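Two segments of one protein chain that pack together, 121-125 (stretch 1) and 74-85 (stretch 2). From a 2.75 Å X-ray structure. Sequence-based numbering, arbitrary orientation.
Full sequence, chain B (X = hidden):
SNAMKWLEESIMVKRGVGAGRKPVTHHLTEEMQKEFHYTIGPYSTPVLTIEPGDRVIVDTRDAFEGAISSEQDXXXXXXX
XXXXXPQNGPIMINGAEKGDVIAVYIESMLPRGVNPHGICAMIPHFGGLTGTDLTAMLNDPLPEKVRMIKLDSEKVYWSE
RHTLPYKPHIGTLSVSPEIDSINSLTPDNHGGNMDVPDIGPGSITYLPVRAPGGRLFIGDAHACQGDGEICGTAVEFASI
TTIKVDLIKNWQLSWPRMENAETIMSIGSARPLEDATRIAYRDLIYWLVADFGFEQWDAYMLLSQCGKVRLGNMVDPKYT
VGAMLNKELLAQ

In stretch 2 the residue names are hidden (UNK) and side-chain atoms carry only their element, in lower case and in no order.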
# COMPACT_ATOMS: atom_id res chain seq x y z
N ALA B 121 8.48 -2.96 -24.89
CA ALA B 121 7.12 -2.61 -25.27
C ALA B 121 6.32 -1.99 -24.15
O ALA B 121 6.54 -2.27 -22.97
CB ALA B 121 6.40 -3.86 -25.78
N MSE B 122 5.38 -1.14 -24.56
CA MSE B 122 4.47 -0.47 -23.65
C MSE B 122 3.16 -1.13 -23.94
O MSE B 122 2.50 -0.84 -24.93
CB MSE B 122 4.40 1.02 -23.91
CG MSE B 122 5.47 1.76 -23.12
SE MSE B 122 5.55 3.63 -23.79
CE MSE B 122 3.89 4.30 -23.02
N ILE B 123 2.80 -2.08 -23.08
CA ILE B 123 1.57 -2.84 -23.20
C ILE B 123 0.43 -2.08 -22.52
O ILE B 123 0.59 -1.64 -21.38
CB ILE B 123 1.75 -4.22 -22.57
CG1 ILE B 123 2.95 -4.93 -23.22
CG2 ILE B 123 0.46 -5.03 -22.68
CD1 ILE B 123 3.33 -6.27 -22.62
N PRO B 124 -0.71 -1.91 -23.21
CA PRO B 124 -1.81 -1.19 -22.55
C PRO B 124 -2.25 -1.85 -21.24
O PRO B 124 -2.31 -3.09 -21.16
CB PRO B 124 -2.93 -1.24 -23.59
CG PRO B 124 -2.20 -1.27 -24.90
CD PRO B 124 -0.99 -2.12 -24.64
N HIS B 125 -2.52 -1.02 -20.23
CA HIS B 125 -2.96 -1.47 -18.91
C HIS B 125 -1.91 -2.32 -18.17
O HIS B 125 -2.26 -3.17 -17.34
CB HIS B 125 -4.30 -2.21 -19.01
CG HIS B 125 -5.35 -1.42 -19.74
ND1 HIS B 125 -5.99 -0.34 -19.18
CD2 HIS B 125 -5.85 -1.56 -20.99
CE1 HIS B 125 -6.85 0.16 -20.05
NE2 HIS B 125 -6.79 -0.57 -21.15
N UNK B 74 1.01 -4.27 -32.79
CA UNK B 74 0.11 -3.74 -31.79
C UNK B 74 -0.05 -4.79 -30.69
O UNK B 74 -0.77 -5.77 -30.87
c UNK B 74 -2.26 -2.08 -34.41
c UNK B 74 -2.22 -2.82 -31.41
c UNK B 74 -1.03 -2.37 -33.57
c UNK B 74 -1.25 -3.39 -32.44
N UNK B 75 0.65 -4.60 -29.55
CA UNK B 75 0.61 -5.52 -28.42
C UNK B 75 -0.79 -5.99 -27.96
O UNK B 75 -0.96 -7.16 -27.69
c UNK B 75 1.77 -3.65 -29.40
c UNK B 75 2.30 -3.90 -28.02
c UNK B 75 1.29 -4.72 -27.31
N UNK B 76 -1.77 -5.09 -27.88
CA UNK B 76 -3.12 -5.47 -27.43
C UNK B 76 -3.80 -6.48 -28.34
O UNK B 76 -4.68 -7.22 -27.90
c UNK B 76 -4.02 -4.24 -27.27
o UNK B 76 -4.19 -3.57 -28.51
N UNK B 77 -3.38 -6.52 -29.61
CA UNK B 77 -3.94 -7.45 -30.60
C UNK B 77 -3.14 -8.76 -30.71
O UNK B 77 -3.67 -9.77 -31.16
c UNK B 77 -4.96 -5.60 -32.01
c UNK B 77 -4.97 -4.87 -33.35
n UNK B 77 -5.79 -3.83 -33.44
c UNK B 77 -4.02 -6.79 -31.97
o UNK B 77 -4.25 -5.23 -34.28
N UNK B 78 -1.87 -8.74 -30.29
CA UNK B 78 -1.01 -9.93 -30.35
C UNK B 78 -0.75 -10.64 -29.01
O UNK B 78 -0.29 -11.77 -29.00
c UNK B 78 -0.33 -9.91 -33.40
c UNK B 78 0.34 -9.56 -30.99
c UNK B 78 1.73 -8.61 -32.82
c UNK B 78 0.31 -8.96 -32.39
N UNK B 79 -1.05 -9.98 -27.90
CA UNK B 79 -0.83 -10.55 -26.57
C UNK B 79 -2.11 -10.59 -25.74
O UNK B 79 -3.01 -9.77 -25.92
c UNK B 79 2.34 -8.45 -25.67
c UNK B 79 2.31 -10.75 -26.66
c UNK B 79 1.54 -9.46 -26.48
c UNK B 79 0.19 -9.70 -25.81
N UNK B 80 -2.16 -11.56 -24.83
CA UNK B 80 -3.29 -11.74 -23.91
C UNK B 80 -2.66 -11.85 -22.52
O UNK B 80 -2.00 -12.84 -22.21
n UNK B 80 -7.26 -15.56 -26.06
c UNK B 80 -5.48 -13.10 -23.69
c UNK B 80 -6.50 -14.36 -25.65
c UNK B 80 -6.21 -14.36 -24.15
c UNK B 80 -4.06 -13.02 -24.26
N UNK B 81 -2.84 -10.83 -21.68
CA UNK B 81 -2.28 -10.86 -20.33
C UNK B 81 -3.06 -11.88 -19.52
O UNK B 81 -4.26 -12.04 -19.74
c UNK B 81 -2.35 -9.49 -19.65
c UNK B 81 0.50 -9.22 -22.18
c UNK B 81 -1.55 -8.40 -20.34
se UNK B 81 0.40 -8.74 -20.28
N UNK B 82 -2.43 -12.59 -18.57
CA UNK B 82 -1.01 -12.46 -18.21
C UNK B 82 -0.08 -13.46 -18.92
O UNK B 82 0.98 -13.77 -18.38
c UNK B 82 -1.04 -12.76 -16.71
c UNK B 82 -3.11 -13.57 -17.71
c UNK B 82 -2.12 -13.81 -16.58
N UNK B 83 -0.46 -13.94 -20.11
CA UNK B 83 0.36 -14.92 -20.82
C UNK B 83 1.62 -14.34 -21.48
O UNK B 83 1.66 -14.10 -22.68
c UNK B 83 -3.92 -16.67 -20.57
c UNK B 83 -1.39 -17.79 -20.84
c UNK B 83 -2.43 -18.53 -20.28
c UNK B 83 -3.69 -17.97 -20.15
c UNK B 83 -2.88 -15.93 -21.11
c UNK B 83 -1.60 -16.49 -21.25
c UNK B 83 -0.47 -15.70 -21.86
N UNK B 84 2.62 -14.11 -20.63
CA UNK B 84 3.93 -13.64 -21.03
C UNK B 84 4.94 -14.55 -20.33
O UNK B 84 4.58 -15.31 -19.43
c UNK B 84 4.19 -12.20 -20.61
c UNK B 84 3.60 -11.06 -22.78
c UNK B 84 3.42 -11.04 -21.26
c UNK B 84 3.91 -9.72 -20.68
N UNK B 85 6.19 -14.48 -20.76
CA UNK B 85 7.27 -15.25 -20.17
C UNK B 85 7.11 -16.78 -20.33
O UNK B 85 6.93 -17.50 -19.35
o UNK B 85 7.96 -12.64 -19.36
c UNK B 85 7.61 -13.40 -18.45
c UNK B 85 7.45 -14.89 -18.68
n UNK B 85 7.36 -12.97 -17.22

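Position 74 carries four side-chain carbons forked at the first, one arm two carbons long, which defines isoleucine. Ile74 points away from stretch 1 and occupies the N-cap position.

At position 75, three carbons close a ring onto the backbone N: a proline. Pro75 points toward stretch 1, its CB 4.4 Å from both CG1 of Ile123 and CD of Pro124, while its CG lies 4.4 Å from O of Met122. Its CA is 5.9 Å from the CA of Ile123, so the chains pass closely here.

Position 76 has one carbon followed by one oxygen, hence serine. CB of Ser76 comes 4.2 Å from CG of Pro124; OG is hydrogen-bonded elsewhere in the structure.

Position 77 shows three carbons, the third bearing one oxygen and one nitrogen: glutamine. The side chain of Gln77 is out of reach of stretch 1, but its backbone N donates to O of Ile74 at 3.0 Å, part of the short helix.

Four carbons forked at the second make position 78 leucine, and Leu78 is likewise out of reach. Position 79 has the same pattern, again leucine, but Leu79 points toward stretch 1 and places CD1 3.9 Å from CD1 of Ile123. Its N donates to O of Pro75 at 2.8 Å as the chain leaves helical geometry.

Four carbons in a row ending in nitrogen identify position 80 as lysine, and Lys80 makes no contact. Position 81 is an unbranched chain of two carbons, selenium and one carbon: selenomethionine. Met81 brings CE to 4.1 Å from CD1 of Ile123.

Position 82, three carbons in a ring onto N, is proline; a cis peptide bond precedes Pro82. Position 83, one carbon and a six-carbon ring, is phenylalanine. Both lie too far away to touch stretch 1, though N of Phe83 donates to O of Lys80 at 2.8 Å.

Position 84 has four carbons forked at the second, so leucine; CD1 of Leu84 sits 4.0 Å from CD1 of Ile123. Position 85 has two carbons, the second carrying oxygen and nitrogen: asparagine, with ND2 of Asn85 hydrogen-bonded elsewhere in the structure.

The contact is apolar, with no hydrogen bond across the stretches and 275 Å² buried in total. Ile123 is central, with 85 Å² covered: its CA-to-CB bond points sideways, yet the m, t rotamer carries CD1 to a meeting point with Leu79, Met81 and Leu84. Pro124 extends the packing along Pro75 and Ser76.

Stretch 2 (74-85) IPSQLLKMPFLN
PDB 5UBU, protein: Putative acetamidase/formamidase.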